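Local coordinates for transferrin binding protein B (Actinobacillus suis, PDB 3PQU) that probably binds host (porcine) transferrin at the outer membrane as a lipoprotein, for bacterial iron acquisition, at residues 40-44 with 155-160; 44-50 with 149-155; 50-56 with 142-148; 170-174 with 323-327; 206-210 with 224-229. Numbering follows the deposited sequence.

Contact 1. Residues 40-44 with 155-160; sequences PTLGV and YLGTSP
Leu42, Tyr155 and Val44 carry most of this contact, in which the start of strand 43-47 pairs antiparallel with the end of strand 150-157 in the N-lobe handle domain. Val44 and Tyr155 form a hydrogen-bonded pair: Val44 N gives to Tyr155 O at 3.0 Å and Tyr155 N to Val44 O at 2.9 Å. Next comes the non-hydrogen-bonded pair Gly43-Leu156, CA to CA 4.0 Å; a CB on Gly43 would run into Tyr155 O and Leu156 CD1. Leu42, just before the strand, is not yet extended (phi/psi -64/-39), but its O accepts from Gly157 N at 2.9 Å. Its rotamer (chi1 m, chi2 t) sets CD2 3.6 Å from Pro160 CG; Leu42 CB lies 4.2 Å from Leu156 CD1. The p rotamer of Tyr155 swings its ring across the neighbouring strand, where Gly43 CA makes a CH-pi contact 4.3 Å from the ring centroid and Val44 CG2, from a t rotamer, lies 3.7 Å from Tyr155 CE2. Within segment 40-44, Thr41 OG1 (chi1 p) donates to Gly43 O at 2.8 Å. Strands 78-80 and 121-128 flank the pair through Gly43-Ile80 and Leu156-Arg122 backbone bonds, while Tyr155 rests on barrel strands 292-300 and 306-312.

Contact 2. Residues 44-50 with 149-155; sequences VEAKIPR and IDGYIYY
This is an antiparallel strand pair at the middle of the five-stranded handle sheet of the N-lobe; the axes of residues 44-47 and 150-155 run at 157° and approach to 4.6 Å. Hydrogen-bonded pairs Val44-Tyr155 and Ala46-Ile153 alternate with non-hydrogen-bonded pairs Glu45-Tyr154 (CA to CA 4.0 Å) and Lys47-Tyr152 (4.4 Å). Ala46 N to Ile153 O and Ile153 N to Ala46 O are both 2.9 Å, and the ladder runs on past the strand with Ile48 N to Gly151 O, also 2.9 Å. Val44, Ala46, Ile153 and Tyr155 share the face turned to the barrel, where Phe319 of strand 318-326 meets the first three. Ile48 (m, t) joins them, its CD1 3.7 Å from Ile149 CG2 and its CG1 4.2 Å from Ile153 CD1. The other face carries Glu45, Lys47, Tyr152 and Tyr154; Glu45 CB lies 3.6 Å from Tyr154 CB, while His90 takes the Glu45 carboxylate and stacks on Tyr152. Past the end of strand 43-47, a water joins Ile48 O (2.8 Å), Asp150 OD2 (2.7 Å) and Gly151 N (2.9 Å). Asp150 has its main charge partner in Lys97. Its OD2 also sits over the face of the Arg50 guanidinium, a long 3.6 Å ion pair with NE, while Arg50 NH1 donates to Ile149 O at 2.9 Å.

Contact 3. Residues 50-56 with 142-148; sequences RRNRALF and PYIFKNG
Asn52 does the work of a strand partner for residues 142-146, although segment 50-56 is itself irregular and runs roughly antiparallel to 142-148, 162° apart end to end. From a t rotamer its ND2 donates to Tyr143 O (2.9 Å) and its OD1 accepts from Phe145 N (3.0 Å). The same OD1 takes Ala54 N at 3.0 Å, which makes an Asx turn. Arg53 N then binds Phe145 O at 2.8 Å. The strand under this loop is one arm of the 133-136/142-146 hairpin of the handle domain, with a classic bulge where Tyr143 and Ile144 both face Val135. Ala54 CB packs 3.3 Å from Tyr143 C. Waters supply further links: one joins Arg50 N (3.0 Å) to Lys146 NZ (2.9 Å), another Arg51 O (2.9 Å) to Asn147 N (3.2 Å), and a third Arg53 NH1 (2.6 Å) to Asn147 O (2.9 Å). Arg50 NH1 makes a weak bond to Gly148 O (3.1 Å) besides its stronger one to Ile149 O, and NH2 donates to Tyr131 O.

Contact 4. Residues 170-174 with 323-327; sequences VTYKG and AAKSE
Both segments are extended and run antiparallel; the axes of 170-174 and 323-326 cross at 134° and approach to 4.0 Å, a steep crossing between neighbours in the N-lobe beta barrel. This pairing joins strand 170-183 to strand 318-326, the first and last long strands of the barrel, and so closes it. The hydrogen-bonded pair is Lys173-Lys325: Lys173 N gives to Lys325 O at 2.8 Å and Lys325 N to Lys173 O at 2.9 Å. Gly174 stands opposite Ala324, CA to CA only 3.8 Å, and its CA approaches Ala323 O to 3.2 Å; a CB there would clash with Ala323 O and Ala324 CA. Towards residue 170 the strands separate, and a water joins Thr171 O (2.7 Å) to Glu327 N (3.1 Å). Both lysine side chains emerge on one face; Lys325 NZ bonds to Asn117 O, and the Lys325 side chain lies about 3 Å from a bound glycerol. Tyr172 (m) is buried on the other, its OH given to Ala304 O and its CB 3.8 Å from Ala324 CB. Over the Tyr172 ring sits Ser326 CB, a CH-pi contact 3.8 Å from the centroid and 14° off the normal.

Contact 5. Residues 206-210 with 224-229; sequences SDNVN and VKGVAH
Val224 opens the second segment with a light touch, its CG1 3.7 Å from Asn210 ND2. At Gly226 the carbonyl takes over: Gly226 O accepts from Asn210 ND2 at 3.0 Å, an amide that also donates to His213 O. Val227 lays CG1 3.7 Å from Asn210 O, the atom that receives Ala228 N at 2.8 Å. Ala228 turns the chain with a positive phi (41/-124), and its CA meets Val209 CG2 at 3.8 Å. His229 (chi1 m) then extends its ring so that NE2 donates to Asp207 OD2, 2.7 Å away and nearly straight at 174°; Val209 CG1 lies 3.7 Å from the same NE2. This His-carboxylate bond ties two segments running roughly antiparallel, 149° apart, with Asn208 centring an inverse gamma turn between Asp207 and Val209. Segment 206-210 lies in the connection between barrel strands 170-183 and 229-236; 224-229 is its last part and enters strand 229-236 at His229. Arg248 of strand 241-249 pairs with the other Asp207 oxygen, and Trp176 and Phe178 of strand 170-183 meet the His229 ring edge-to-face.

Contacts 1 and 2 are one strand pair of the handle, sharing Val44 and Tyr155; contact 3, which shares Arg50 with contact 2, continues the chain course beyond it onto the 133-136/142-146 hairpin, and the centres of contacts 1 and 3 end up 33 Å apart. Contacts 4 and 5 belong to the barrel, contact 5 falling within the chain between the two strands that contact 4 joins; their centres are 19 Å apart. The two sets never touch, but contact 2 approaches contact 4 to about 6 Å and contact 5 to about 5 Å between nearest atoms, consistent with the handle sheet lying against the barrel. Bound glycerol, probably from the crystallisation liquor, lies about 5 Å from side chains of contacts 1 and 2.

Contact 1. Residues 40-44 with 155-160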
# COMPACT_ATOMS: atom_id res chain seq x y z
N PRO A 40 -2.45 6.64 3.12
CA PRO A 40 -1.59 5.70 2.41
C PRO A 40 -2.13 5.35 1.02
O PRO A 40 -3.34 5.24 0.84
CB PRO A 40 -1.63 4.47 3.31
CG PRO A 40 -2.97 4.58 4.01
CD PRO A 40 -3.12 6.02 4.28
N THR A 41 -1.24 5.20 0.05
CA THR A 41 -1.65 4.75 -1.29
C THR A 41 -0.56 3.87 -1.88
O THR A 41 0.57 3.86 -1.39
CB THR A 41 -1.88 5.94 -2.26
OG1 THR A 41 -0.70 6.74 -2.29
CG2 THR A 41 -3.07 6.79 -1.81
N LEU A 42 -0.88 3.14 -2.95
CA LEU A 42 0.14 2.32 -3.59
C LEU A 42 1.24 3.18 -4.18
O LEU A 42 2.42 2.81 -4.13
CB LEU A 42 -0.47 1.45 -4.68
CG LEU A 42 -1.34 0.33 -4.15
CD1 LEU A 42 -2.07 -0.35 -5.31
CD2 LEU A 42 -0.51 -0.67 -3.36
N GLY A 43 0.85 4.31 -4.76
CA GLY A 43 1.82 5.29 -5.22
C GLY A 43 1.32 6.72 -5.23
O GLY A 43 0.14 6.98 -4.95
N VAL A 44 2.20 7.65 -5.60
CA VAL A 44 1.87 9.08 -5.72
C VAL A 44 2.65 9.70 -6.91
O VAL A 44 3.79 9.32 -7.15
CB VAL A 44 2.28 9.84 -4.43
CG1 VAL A 44 1.92 11.32 -4.56
CG2 VAL A 44 1.64 9.21 -3.15
N TYR A 155 6.35 7.89 -7.26
CA TYR A 155 6.75 6.56 -6.83
C TYR A 155 5.54 5.64 -6.93
O TYR A 155 4.40 6.08 -6.84
CB TYR A 155 7.35 6.56 -5.39
CG TYR A 155 6.32 6.57 -4.26
CD1 TYR A 155 5.77 5.39 -3.77
CD2 TYR A 155 5.91 7.78 -3.67
CE1 TYR A 155 4.83 5.41 -2.72
CE2 TYR A 155 4.97 7.80 -2.64
CZ TYR A 155 4.43 6.61 -2.17
OH TYR A 155 3.50 6.62 -1.14
N LEU A 156 5.79 4.36 -7.12
CA LEU A 156 4.71 3.38 -7.16
C LEU A 156 5.22 2.05 -6.64
O LEU A 156 6.26 1.56 -7.09
CB LEU A 156 4.21 3.21 -8.59
CG LEU A 156 3.12 2.18 -8.81
CD1 LEU A 156 1.87 2.57 -8.02
CD2 LEU A 156 2.81 2.06 -10.29
N GLY A 157 4.49 1.45 -5.72
CA GLY A 157 4.90 0.18 -5.16
C GLY A 157 3.83 -0.87 -5.33
O GLY A 157 2.67 -0.55 -5.60
N THR A 158 4.23 -2.13 -5.19
CA THR A 158 3.29 -3.23 -5.27
C THR A 158 3.50 -4.14 -4.08
O THR A 158 4.58 -4.17 -3.48
CB THR A 158 3.45 -4.00 -6.61
OG1 THR A 158 2.43 -5.00 -6.71
CG2 THR A 158 4.81 -4.66 -6.67
N SER A 159 2.46 -4.89 -3.73
CA SER A 159 2.50 -5.79 -2.58
C SER A 159 2.89 -5.11 -1.26
O SER A 159 3.95 -5.40 -0.72
CB SER A 159 3.44 -6.95 -2.86
OG SER A 159 3.53 -7.78 -1.71
N PRO A 160 2.04 -4.22 -0.74
CA PRO A 160 2.32 -3.57 0.55
C PRO A 160 2.56 -4.64 1.60
O PRO A 160 1.74 -5.55 1.74
CB PRO A 160 1.03 -2.82 0.86
CG PRO A 160 0.36 -2.64 -0.47
CD PRO A 160 0.71 -3.85 -1.27

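Contact 2. Residues 44-50 with 149-155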
# COMPACT_ATOMS: atom_id res chain seq x y z
N VAL A 44 2.20 7.65 -5.60
CA VAL A 44 1.87 9.08 -5.72
C VAL A 44 2.65 9.70 -6.91
O VAL A 44 3.79 9.32 -7.15
CB VAL A 44 2.28 9.84 -4.43
CG1 VAL A 44 1.92 11.32 -4.56
CG2 VAL A 44 1.64 9.21 -3.15
N GLU A 45 2.04 10.63 -7.65
CA GLU A 45 2.74 11.33 -8.73
C GLU A 45 2.41 12.83 -8.72
O GLU A 45 1.35 13.23 -8.23
CB GLU A 45 2.38 10.74 -10.11
CG GLU A 45 0.94 11.11 -10.55
CD GLU A 45 0.52 10.51 -11.90
OE1 GLU A 45 -0.47 11.01 -12.48
OE2 GLU A 45 1.15 9.53 -12.37
N ALA A 46 3.30 13.65 -9.28
CA ALA A 46 3.00 15.06 -9.52
C ALA A 46 3.64 15.52 -10.83
O ALA A 46 4.76 15.16 -11.15
CB ALA A 46 3.49 15.95 -8.38
N LYS A 47 2.91 16.34 -11.55
CA LYS A 47 3.38 16.93 -12.80
C LYS A 47 4.52 17.92 -12.54
O LYS A 47 4.50 18.65 -11.56
CB LYS A 47 2.21 17.63 -13.48
CG LYS A 47 2.52 18.23 -14.85
CD LYS A 47 1.21 18.49 -15.59
CE LYS A 47 1.41 18.79 -17.06
NZ LYS A 47 0.11 18.77 -17.78
N ILE A 48 5.50 17.95 -13.43
CA ILE A 48 6.60 18.91 -13.34
C ILE A 48 6.09 20.30 -13.76
O ILE A 48 5.58 20.45 -14.87
CB ILE A 48 7.81 18.47 -14.27
CG1 ILE A 48 8.40 17.13 -13.78
CG2 ILE A 48 8.91 19.54 -14.30
CD1 ILE A 48 9.49 16.50 -14.75
N PRO A 49 6.17 21.31 -12.86
CA PRO A 49 5.63 22.64 -13.20
C PRO A 49 6.39 23.33 -14.33
O PRO A 49 7.62 23.20 -14.43
CB PRO A 49 5.78 23.43 -11.89
CG PRO A 49 5.73 22.38 -10.81
CD PRO A 49 6.49 21.20 -11.42
N ARG A 50 5.64 24.06 -15.16
CA ARG A 50 6.13 24.75 -16.37
C ARG A 50 5.46 26.11 -16.38
O ARG A 50 4.26 26.19 -16.23
CB ARG A 50 5.69 23.97 -17.62
CG ARG A 50 6.52 22.72 -17.97
CD ARG A 50 5.66 21.60 -18.55
NE ARG A 50 5.02 21.91 -19.84
CZ ARG A 50 5.61 21.80 -21.02
NH1 ARG A 50 6.89 21.43 -21.11
NH2 ARG A 50 4.95 22.10 -22.12
N ILE A 149 10.96 20.54 -20.73
CA ILE A 149 10.63 19.26 -20.07
C ILE A 149 9.15 19.16 -19.71
O ILE A 149 8.57 20.10 -19.19
CB ILE A 149 11.52 19.02 -18.82
CG1 ILE A 149 12.95 18.66 -19.27
CG2 ILE A 149 10.96 17.90 -17.89
CD1 ILE A 149 13.93 18.58 -18.11
N ASP A 150 8.55 18.02 -20.03
CA ASP A 150 7.17 17.75 -19.65
C ASP A 150 7.11 16.35 -19.09
O ASP A 150 7.49 15.40 -19.78
CB ASP A 150 6.23 17.82 -20.86
CG ASP A 150 4.77 17.75 -20.46
OD1 ASP A 150 3.97 17.06 -21.13
OD2 ASP A 150 4.42 18.38 -19.45
N GLY A 151 6.63 16.20 -17.86
CA GLY A 151 6.59 14.87 -17.27
C GLY A 151 6.17 14.88 -15.82
O GLY A 151 5.52 15.83 -15.39
N TYR A 152 6.59 13.85 -15.08
CA TYR A 152 6.09 13.60 -13.73
C TYR A 152 7.18 13.12 -12.79
O TYR A 152 8.14 12.45 -13.21
CB TYR A 152 5.00 12.54 -13.79
CG TYR A 152 3.85 12.89 -14.70
CD1 TYR A 152 2.66 13.41 -14.20
CD2 TYR A 152 3.97 12.74 -16.08
CE1 TYR A 152 1.60 13.75 -15.05
CE2 TYR A 152 2.93 13.07 -16.93
CZ TYR A 152 1.75 13.58 -16.41
OH TYR A 152 0.73 13.90 -17.28
N ILE A 153 7.04 13.45 -11.52
CA ILE A 153 7.84 12.83 -10.47
C ILE A 153 6.90 11.86 -9.77
O ILE A 153 5.74 12.19 -9.56
CB ILE A 153 8.32 13.88 -9.47
CG1 ILE A 153 9.09 15.02 -10.20
CG2 ILE A 153 9.15 13.23 -8.36
CD1 ILE A 153 10.31 14.56 -11.04
N TYR A 154 7.36 10.66 -9.43
CA TYR A 154 6.43 9.70 -8.84
C TYR A 154 7.14 8.63 -8.03
O TYR A 154 8.35 8.45 -8.13
CB TYR A 154 5.60 9.03 -9.94
CG TYR A 154 6.36 7.90 -10.64
CD1 TYR A 154 6.12 6.56 -10.32
CD2 TYR A 154 7.36 8.18 -11.55
CE1 TYR A 154 6.84 5.53 -10.94
CE2 TYR A 154 8.09 7.16 -12.18
CZ TYR A 154 7.82 5.84 -11.86
OH TYR A 154 8.53 4.84 -12.47
N TYR A 155 6.35 7.89 -7.26
CA TYR A 155 6.75 6.56 -6.83
C TYR A 155 5.54 5.64 -6.93
O TYR A 155 4.40 6.08 -6.84
CB TYR A 155 7.35 6.56 -5.39
CG TYR A 155 6.32 6.57 -4.26
CD1 TYR A 155 5.77 5.39 -3.77
CD2 TYR A 155 5.91 7.78 -3.67
CE1 TYR A 155 4.83 5.41 -2.72
CE2 TYR A 155 4.97 7.80 -2.64
CZ TYR A 155 4.43 6.61 -2.17
OH TYR A 155 3.50 6.62 -1.14
O HOH W 1 5.25 18.54 -16.90

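Contact 3. Residues 50-56 with 142-148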
# COMPACT_ATOMS: atom_id res chain seq x y z
N ARG A 50 5.64 24.06 -15.16
CA ARG A 50 6.13 24.75 -16.37
C ARG A 50 5.46 26.11 -16.38
O ARG A 50 4.26 26.19 -16.23
CB ARG A 50 5.69 23.97 -17.62
CG ARG A 50 6.52 22.72 -17.97
CD ARG A 50 5.66 21.60 -18.55
NE ARG A 50 5.02 21.91 -19.84
CZ ARG A 50 5.61 21.80 -21.02
NH1 ARG A 50 6.89 21.43 -21.11
NH2 ARG A 50 4.95 22.10 -22.12
N ARG A 51 6.23 27.17 -16.57
CA ARG A 51 5.63 28.52 -16.55
C ARG A 51 4.82 28.78 -17.82
O ARG A 51 5.23 28.40 -18.90
CB ARG A 51 6.69 29.60 -16.39
CG ARG A 51 6.10 30.99 -16.11
CD ARG A 51 7.20 31.96 -15.73
NE ARG A 51 8.17 32.15 -16.81
CZ ARG A 51 8.06 33.09 -17.74
NH1 ARG A 51 7.01 33.90 -17.73
NH2 ARG A 51 8.98 33.22 -18.69
N ASN A 52 3.66 29.41 -17.68
CA ASN A 52 2.91 29.86 -18.85
C ASN A 52 3.56 31.14 -19.32
O ASN A 52 3.50 32.17 -18.64
CB ASN A 52 1.44 30.13 -18.51
CG ASN A 52 0.62 30.50 -19.74
OD1 ASN A 52 1.16 30.57 -20.85
ND2 ASN A 52 -0.68 30.75 -19.55
N ARG A 53 4.15 31.09 -20.51
CA ARG A 53 4.82 32.25 -21.09
C ARG A 53 3.95 33.13 -22.00
O ARG A 53 4.43 34.13 -22.56
CB ARG A 53 6.09 31.77 -21.81
CG ARG A 53 7.03 31.02 -20.81
CD ARG A 53 8.02 30.11 -21.51
NE ARG A 53 8.79 30.84 -22.50
CZ ARG A 53 9.69 30.30 -23.31
NH1 ARG A 53 9.95 29.00 -23.24
NH2 ARG A 53 10.33 31.06 -24.19
N ALA A 54 2.67 32.78 -22.13
CA ALA A 54 1.76 33.52 -23.04
C ALA A 54 1.60 34.97 -22.59
O ALA A 54 1.74 35.30 -21.41
CB ALA A 54 0.40 32.83 -23.11
N LEU A 55 1.29 35.84 -23.55
CA LEU A 55 1.18 37.27 -23.28
C LEU A 55 -0.28 37.73 -23.14
O LEU A 55 -0.54 38.87 -22.74
CB LEU A 55 1.85 38.07 -24.40
CG LEU A 55 3.29 37.64 -24.73
CD1 LEU A 55 3.83 38.46 -25.88
CD2 LEU A 55 4.18 37.76 -23.51
N PHE A 56 -1.22 36.84 -23.46
CA PHE A 56 -2.64 37.17 -23.43
C PHE A 56 -3.40 36.15 -22.60
O PHE A 56 -2.95 35.01 -22.47
CB PHE A 56 -3.22 37.19 -24.85
CG PHE A 56 -2.57 38.21 -25.74
CD1 PHE A 56 -3.05 39.51 -25.79
CD2 PHE A 56 -1.47 37.88 -26.51
CE1 PHE A 56 -2.45 40.46 -26.60
CE2 PHE A 56 -0.86 38.83 -27.32
CZ PHE A 56 -1.35 40.12 -27.36
N PRO A 142 -3.20 33.02 -28.56
CA PRO A 142 -2.48 32.05 -27.71
C PRO A 142 -2.45 32.50 -26.26
O PRO A 142 -1.80 33.51 -25.96
CB PRO A 142 -1.05 32.08 -28.27
CG PRO A 142 -1.06 33.04 -29.44
CD PRO A 142 -2.27 33.91 -29.26
N TYR A 143 -3.14 31.79 -25.38
CA TYR A 143 -3.20 32.16 -23.97
C TYR A 143 -2.47 31.15 -23.08
O TYR A 143 -2.32 31.32 -21.85
CB TYR A 143 -4.65 32.36 -23.52
CG TYR A 143 -5.51 31.11 -23.56
CD1 TYR A 143 -5.75 30.39 -22.42
CD2 TYR A 143 -6.10 30.67 -24.75
CE1 TYR A 143 -6.54 29.27 -22.42
CE2 TYR A 143 -6.89 29.53 -24.77
CZ TYR A 143 -7.11 28.84 -23.60
OH TYR A 143 -7.89 27.72 -23.59
N ILE A 144 -2.01 30.08 -23.70
CA ILE A 144 -1.12 29.14 -23.01
C ILE A 144 0.08 28.83 -23.90
O ILE A 144 -0.07 28.45 -25.07
CB ILE A 144 -1.85 27.84 -22.61
CG1 ILE A 144 -2.96 28.14 -21.61
CG2 ILE A 144 -0.86 26.83 -21.99
CD1 ILE A 144 -3.53 26.90 -20.97
N PHE A 145 1.27 29.02 -23.36
CA PHE A 145 2.49 28.65 -24.03
C PHE A 145 3.51 28.14 -23.04
O PHE A 145 4.06 28.93 -22.27
CB PHE A 145 3.08 29.82 -24.81
CG PHE A 145 4.43 29.51 -25.41
CD1 PHE A 145 4.66 28.28 -26.02
CD2 PHE A 145 5.47 30.42 -25.35
CE1 PHE A 145 5.90 27.97 -26.56
CE2 PHE A 145 6.72 30.12 -25.90
CZ PHE A 145 6.93 28.90 -26.50
N LYS A 146 3.74 26.83 -23.06
CA LYS A 146 4.71 26.18 -22.19
C LYS A 146 5.63 25.33 -23.06
O LYS A 146 5.22 24.82 -24.10
CB LYS A 146 4.00 25.33 -21.13
CG LYS A 146 3.03 26.12 -20.22
CD LYS A 146 2.27 25.19 -19.25
CE LYS A 146 1.54 25.97 -18.16
NZ LYS A 146 0.75 25.07 -17.28
N ASN A 147 6.89 25.19 -22.65
CA ASN A 147 7.86 24.47 -23.46
C ASN A 147 8.98 23.87 -22.64
O ASN A 147 9.17 24.25 -21.49
CB ASN A 147 8.42 25.36 -24.57
CG ASN A 147 9.06 24.54 -25.70
OD1 ASN A 147 8.77 23.36 -25.84
ND2 ASN A 147 9.92 25.17 -26.48
N GLY A 148 9.70 22.90 -23.21
CA GLY A 148 10.76 22.24 -22.48
C GLY A 148 10.32 20.92 -21.83
O GLY A 148 9.42 20.24 -22.34
O HOH W 2 2.67 23.79 -15.52
O HOH W 3 7.44 26.88 -19.96
O HOH W 4 9.80 27.12 -21.38
O HOH W 5 11.19 27.71 -25.62
O HOH W 6 0.99 35.08 -26.16

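Contact 4. Residues 170-174 with 323-327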
# COMPACT_ATOMS: atom_id res chain seq x y z
N VAL A 170 17.79 -2.11 10.40
CA VAL A 170 17.87 -2.68 9.06
C VAL A 170 18.11 -1.53 8.09
O VAL A 170 17.36 -0.55 8.07
CB VAL A 170 16.58 -3.42 8.68
CG1 VAL A 170 16.69 -3.99 7.25
CG2 VAL A 170 16.28 -4.54 9.69
N THR A 171 19.17 -1.65 7.28
CA THR A 171 19.57 -0.59 6.35
C THR A 171 18.97 -0.81 4.97
O THR A 171 19.01 -1.93 4.45
CB THR A 171 21.11 -0.49 6.23
OG1 THR A 171 21.64 -0.04 7.47
CG2 THR A 171 21.51 0.51 5.13
N TYR A 172 18.40 0.25 4.39
CA TYR A 172 17.90 0.25 3.01
C TYR A 172 18.69 1.30 2.26
O TYR A 172 18.95 2.37 2.81
CB TYR A 172 16.41 0.65 2.93
CG TYR A 172 15.46 -0.36 3.54
CD1 TYR A 172 14.65 -1.16 2.74
CD2 TYR A 172 15.39 -0.53 4.91
CE1 TYR A 172 13.78 -2.09 3.31
CE2 TYR A 172 14.53 -1.46 5.48
CZ TYR A 172 13.74 -2.23 4.69
OH TYR A 172 12.90 -3.15 5.29
N LYS A 173 19.04 1.01 1.01
CA LYS A 173 19.74 1.97 0.16
C LYS A 173 19.04 2.14 -1.18
O LYS A 173 18.50 1.18 -1.73
CB LYS A 173 21.18 1.53 -0.07
CG LYS A 173 22.04 1.44 1.17
CD LYS A 173 23.48 1.02 0.81
CE LYS A 173 24.45 1.41 1.92
NZ LYS A 173 25.85 1.04 1.56
N GLY A 174 19.07 3.36 -1.71
CA GLY A 174 18.39 3.65 -2.96
C GLY A 174 18.59 5.07 -3.47
O GLY A 174 19.68 5.65 -3.39
N ALA A 323 13.07 5.87 -2.84
CA ALA A 323 12.85 4.43 -2.93
C ALA A 323 14.16 3.77 -2.57
O ALA A 323 15.22 4.27 -2.92
CB ALA A 323 12.45 4.02 -4.36
N ALA A 324 14.10 2.65 -1.87
CA ALA A 324 15.32 2.00 -1.41
C ALA A 324 15.05 0.52 -1.11
O ALA A 324 13.90 0.11 -0.89
CB ALA A 324 15.84 2.72 -0.15
N LYS A 325 16.10 -0.30 -1.11
CA LYS A 325 15.93 -1.70 -0.79
C LYS A 325 16.96 -2.14 0.22
O LYS A 325 18.02 -1.54 0.33
CB LYS A 325 15.99 -2.58 -2.03
CG LYS A 325 17.34 -2.69 -2.68
CD LYS A 325 17.32 -3.80 -3.72
CE LYS A 325 18.56 -3.72 -4.61
NZ LYS A 325 18.56 -4.72 -5.73
N SER A 326 16.64 -3.18 0.98
CA SER A 326 17.56 -3.69 1.97
C SER A 326 18.31 -4.81 1.32
O SER A 326 17.90 -5.33 0.27
CB SER A 326 16.81 -4.20 3.20
OG SER A 326 16.03 -5.33 2.88
N GLU A 327 19.44 -5.16 1.92
CA GLU A 327 20.11 -6.38 1.55
C GLU A 327 19.27 -7.46 2.21
O GLU A 327 18.72 -7.27 3.29
CB GLU A 327 21.58 -6.41 1.96
CG GLU A 327 21.84 -6.42 3.45
CD GLU A 327 23.31 -6.19 3.78
OE1 GLU A 327 24.04 -5.68 2.90
OE2 GLU A 327 23.74 -6.52 4.91
O HOH W 7 20.08 -4.37 4.87
O HOH W 8 21.59 -2.73 2.91

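Contact 5. Residues 206-210 with 224-229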
# COMPACT_ATOMS: atom_id res chain seq x y z
N SER A 206 17.38 17.91 -14.06
CA SER A 206 18.24 18.99 -14.56
C SER A 206 19.42 19.33 -13.64
O SER A 206 20.29 20.12 -14.00
CB SER A 206 17.42 20.25 -14.81
OG SER A 206 16.91 20.75 -13.58
N ASP A 207 19.41 18.75 -12.44
CA ASP A 207 20.49 18.93 -11.46
C ASP A 207 21.82 18.46 -12.09
O ASP A 207 21.85 17.43 -12.78
CB ASP A 207 20.14 18.11 -10.20
CG ASP A 207 20.77 18.66 -8.92
OD1 ASP A 207 21.46 19.71 -8.93
OD2 ASP A 207 20.55 18.02 -7.87
N ASN A 208 22.89 19.23 -11.89
CA ASN A 208 24.20 18.89 -12.44
C ASN A 208 24.94 17.89 -11.55
O ASN A 208 25.84 18.25 -10.81
CB ASN A 208 25.03 20.16 -12.64
CG ASN A 208 24.45 21.09 -13.70
OD1 ASN A 208 23.67 20.66 -14.57
ND2 ASN A 208 24.82 22.36 -13.65
N VAL A 209 24.54 16.63 -11.60
CA VAL A 209 25.12 15.61 -10.74
C VAL A 209 25.81 14.54 -11.58
O VAL A 209 25.68 14.55 -12.80
CB VAL A 209 24.04 14.97 -9.89
CG1 VAL A 209 23.45 16.01 -8.95
CG2 VAL A 209 22.96 14.38 -10.79
N ASN A 210 26.55 13.65 -10.94
CA ASN A 210 27.18 12.51 -11.64
C ASN A 210 26.15 11.47 -12.09
O ASN A 210 25.48 10.84 -11.25
CB ASN A 210 28.22 11.84 -10.73
CG ASN A 210 28.75 10.52 -11.30
OD1 ASN A 210 29.02 10.41 -12.50
ND2 ASN A 210 28.90 9.52 -10.44
N VAL A 224 35.15 8.22 -7.42
CA VAL A 224 33.71 8.42 -7.46
C VAL A 224 33.10 7.90 -6.16
O VAL A 224 33.24 6.72 -5.83
CB VAL A 224 33.08 7.70 -8.65
CG1 VAL A 224 31.55 7.77 -8.58
CG2 VAL A 224 33.58 8.30 -9.96
N LYS A 225 32.45 8.78 -5.41
CA LYS A 225 31.86 8.41 -4.13
C LYS A 225 30.39 8.06 -4.24
O LYS A 225 29.87 7.32 -3.41
CB LYS A 225 32.03 9.53 -3.09
CG LYS A 225 33.44 10.10 -2.97
CD LYS A 225 34.33 9.25 -2.08
CE LYS A 225 35.76 9.79 -2.03
NZ LYS A 225 35.88 11.10 -1.32
N GLY A 226 29.71 8.60 -5.24
CA GLY A 226 28.27 8.41 -5.35
C GLY A 226 27.68 8.75 -6.71
O GLY A 226 28.29 9.48 -7.51
N VAL A 227 26.48 8.23 -6.96
CA VAL A 227 25.76 8.50 -8.20
C VAL A 227 24.49 9.35 -7.96
O VAL A 227 23.70 9.09 -7.04
CB VAL A 227 25.36 7.18 -8.92
CG1 VAL A 227 24.50 7.48 -10.15
CG2 VAL A 227 26.60 6.39 -9.33
N ALA A 228 24.30 10.38 -8.79
CA ALA A 228 23.09 11.20 -8.78
C ALA A 228 22.58 11.51 -7.38
O ALA A 228 23.30 12.07 -6.56
CB ALA A 228 21.97 10.53 -9.61
N HIS A 229 21.32 11.16 -7.12
CA HIS A 229 20.69 11.45 -5.84
C HIS A 229 20.46 10.16 -5.07
O HIS A 229 19.57 9.35 -5.41
CB HIS A 229 19.38 12.22 -6.04
CG HIS A 229 19.54 13.44 -6.90
ND1 HIS A 229 19.31 13.42 -8.26
CD2 HIS A 229 19.93 14.70 -6.60
CE1 HIS A 229 19.56 14.62 -8.76
NE2 HIS A 229 19.94 15.41 -7.78